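Local coordinates for protein CalU16 (Micromonospora echinospora, PDB 4FPW) that probably protects its producer from the enediyne calicheamicin as a self-sacrifice resistance protein of the AHA1 family with a Bet v 1-like fold, at residues S38-P43 / D133-F138. Sequence-based numbering, arbitrary orientation.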
loop_
_atom_site.group_PDB
_atom_site.type_symbol
_atom_site.label_atom_id
_atom_site.label_comp_id
_atom_site.label_asym_id
_atom_site.label_seq_id
_atom_site.Cartn_x
_atom_site.Cartn_y
_atom_site.Cartn_z
ATOM N N SER A 38 -13.685 -4.878 0.130
ATOM C CA SER A 38 -13.614 -6.220 0.703
ATOM C C SER A 38 -12.278 -6.956 0.465
ATOM O O SER A 38 -11.750 -7.604 1.372
ATOM C CB SER A 38 -14.747 -7.069 0.157
ATOM O OG SER A 38 -15.804 -7.109 1.090
ATOM N N ALA A 39 -11.744 -6.862 -0.752
ATOM C CA ALA A 39 -10.535 -7.605 -1.137
ATOM C C ALA A 39 -9.302 -7.051 -0.476
ATOM O O ALA A 39 -8.292 -7.742 -0.372
ATOM C CB ALA A 39 -10.345 -7.555 -2.636
ATOM N N CYS A 40 -9.394 -5.790 -0.067
ATOM C CA CYS A 40 -8.307 -5.042 0.532
ATOM C C CYS A 40 -8.476 -4.886 2.046
ATOM O O CYS A 40 -7.630 -4.283 2.702
ATOM C CB CYS A 40 -8.234 -3.651 -0.096
ATOM S SG CYS A 40 -7.044 -3.492 -1.433
ATOM N N THR A 41 -9.576 -5.401 2.592
ATOM C CA THR A 41 -9.895 -5.194 4.009
ATOM C C THR A 41 -10.452 -6.428 4.742
ATOM O O THR A 41 -10.299 -6.521 5.944
ATOM C CB THR A 41 -10.837 -3.988 4.185
ATOM O OG1 THR A 41 -12.110 -4.269 3.606
ATOM C CG2 THR A 41 -10.250 -2.743 3.507
ATOM N N ASP A 42 -11.084 -7.368 4.045
ATOM C CA ASP A 42 -11.555 -8.613 4.663
ATOM C C ASP A 42 -10.376 -9.603 4.773
ATOM O O ASP A 42 -9.841 -10.052 3.746
ATOM C CB ASP A 42 -12.689 -9.205 3.812
ATOM C CG ASP A 42 -13.343 -10.442 4.431
ATOM O OD1 ASP A 42 -12.952 -10.893 5.538
ATOM O OD2 ASP A 42 -14.269 -10.988 3.780
ATOM N N PRO A 43 -9.958 -9.960 6.006
ATOM C CA PRO A 43 -8.753 -10.793 6.160
ATOM C C PRO A 43 -8.828 -12.174 5.499
ATOM O O PRO A 43 -7.795 -12.749 5.170
ATOM C CB PRO A 43 -8.613 -10.945 7.682
ATOM C CG PRO A 43 -9.990 -10.719 8.208
ATOM C CD PRO A 43 -10.593 -9.683 7.303
ATOM N N ASP A 133 0.292 -6.742 -7.602
ATOM C CA ASP A 133 0.208 -7.796 -8.636
ATOM C C ASP A 133 -0.730 -8.896 -8.208
ATOM O O ASP A 133 -1.582 -9.320 -8.989
ATOM C CB ASP A 133 1.566 -8.444 -8.938
ATOM C CG ASP A 133 2.477 -7.552 -9.730
ATOM O OD1 ASP A 133 2.071 -6.429 -10.106
ATOM O OD2 ASP A 133 3.614 -7.978 -9.997
ATOM N N PHE A 134 -0.578 -9.364 -6.973
ATOM C CA PHE A 134 -1.378 -10.485 -6.504
ATOM C C PHE A 134 -2.822 -10.066 -6.208
ATOM O O PHE A 134 -3.745 -10.859 -6.389
ATOM C CB PHE A 134 -0.675 -11.223 -5.361
ATOM C CG PHE A 134 0.534 -11.991 -5.835
ATOM C CD1 PHE A 134 0.449 -13.346 -6.129
ATOM C CD2 PHE A 134 1.750 -11.338 -6.070
ATOM C CE1 PHE A 134 1.555 -14.038 -6.611
ATOM C CE2 PHE A 134 2.855 -12.026 -6.543
ATOM C CZ PHE A 134 2.757 -13.375 -6.816
ATOM N N LEU A 135 -3.032 -8.814 -5.817
ATOM C CA LEU A 135 -4.381 -8.268 -5.808
ATOM C C LEU A 135 -4.969 -8.371 -7.222
ATOM O O LEU A 135 -6.021 -8.968 -7.418
ATOM C CB LEU A 135 -4.386 -6.819 -5.321
ATOM C CG LEU A 135 -5.713 -6.070 -5.456
ATOM C CD1 LEU A 135 -6.854 -6.788 -4.747
ATOM C CD2 LEU A 135 -5.557 -4.656 -4.928
ATOM N N GLY A 136 -4.259 -7.815 -8.197
ATOM C CA GLY A 136 -4.645 -7.905 -9.590
ATOM C C GLY A 136 -4.987 -9.322 -9.977
ATOM O O GLY A 136 -6.091 -9.570 -10.458
HETATM N N MSE A 137 -4.054 -10.258 -9.765
HETATM C CA MSE A 137 -4.321 -11.681 -10.020
HETATM C C MSE A 137 -5.578 -12.138 -9.296
HETATM O O MSE A 137 -6.382 -12.893 -9.847
HETATM C CB MSE A 137 -3.179 -12.556 -9.532
HETATM C CG MSE A 137 -1.897 -12.464 -10.339
HETATM SE SE MSE A 137 -0.792 -13.842 -9.967
HETATM C CE MSE A 137 0.784 -13.012 -10.191
ATOM N N PHE A 138 -5.732 -11.691 -8.053
ATOM C CA PHE A 138 -6.840 -12.133 -7.210
ATOM C C PHE A 138 -8.165 -11.644 -7.776
ATOM O O PHE A 138 -9.109 -12.426 -7.912
ATOM C CB PHE A 138 -6.648 -11.642 -5.781
ATOM C CG PHE A 138 -7.830 -11.871 -4.891
ATOM C CD1 PHE A 138 -8.372 -13.132 -4.749
ATOM C CD2 PHE A 138 -8.378 -10.824 -4.164
ATOM C CE1 PHE A 138 -9.453 -13.347 -3.912
ATOM C CE2 PHE A 138 -9.457 -11.030 -3.328
ATOM C CZ PHE A 138 -9.997 -12.297 -3.200
#
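The methyl of Ala-39 faces two side chains of the long helix 118-138, Phe-138 and, more loosely, Leu-135. The aromatic contact is made at the ring edge: Ala-39 CB lies in the plane of the Phe-138 ring, 3.7 Å from Phe-138 CE2. A methyl suits this place because it is small enough to let the two helices come near, with Ala-39 CA and Leu-135 CA 7.8 Å apart. Phe-138 already points toward helix 33-41, and with CG anti to the backbone N (chi1 171°) the CE2 edge of its ring comes up beside the methyl of Ala-39.

The aliphatic contacts belong to the forked end of Leu-135, one turn earlier, whose two methyls serve different partners. Its CD1 lies 4.2 Å from Ala-39 CB, while its CD2 lies 4.0 Å from Cys-40 SG. Here the cysteine acts as a compact, weakly polar group that can sit against a methyl.

Trp-49 of helix 43-49 completes the cluster, touching Leu-135 and meeting the Phe-138 ring with planes about 25° apart. Its NE1 is hydrogen-bonded to Ala-39 O, so the same indole is tied to helix 33-41 and packed on helix 118-138.

The contact joins helix 33-41 to the C-terminal end of helix 118-138, the long helix characteristic of Bet v 1-like folds. With purely apolar contacts between the two segments, their association rests on dispersion and burial of apolar surface, one sulfur included, which constrain direction less than polar bonds would.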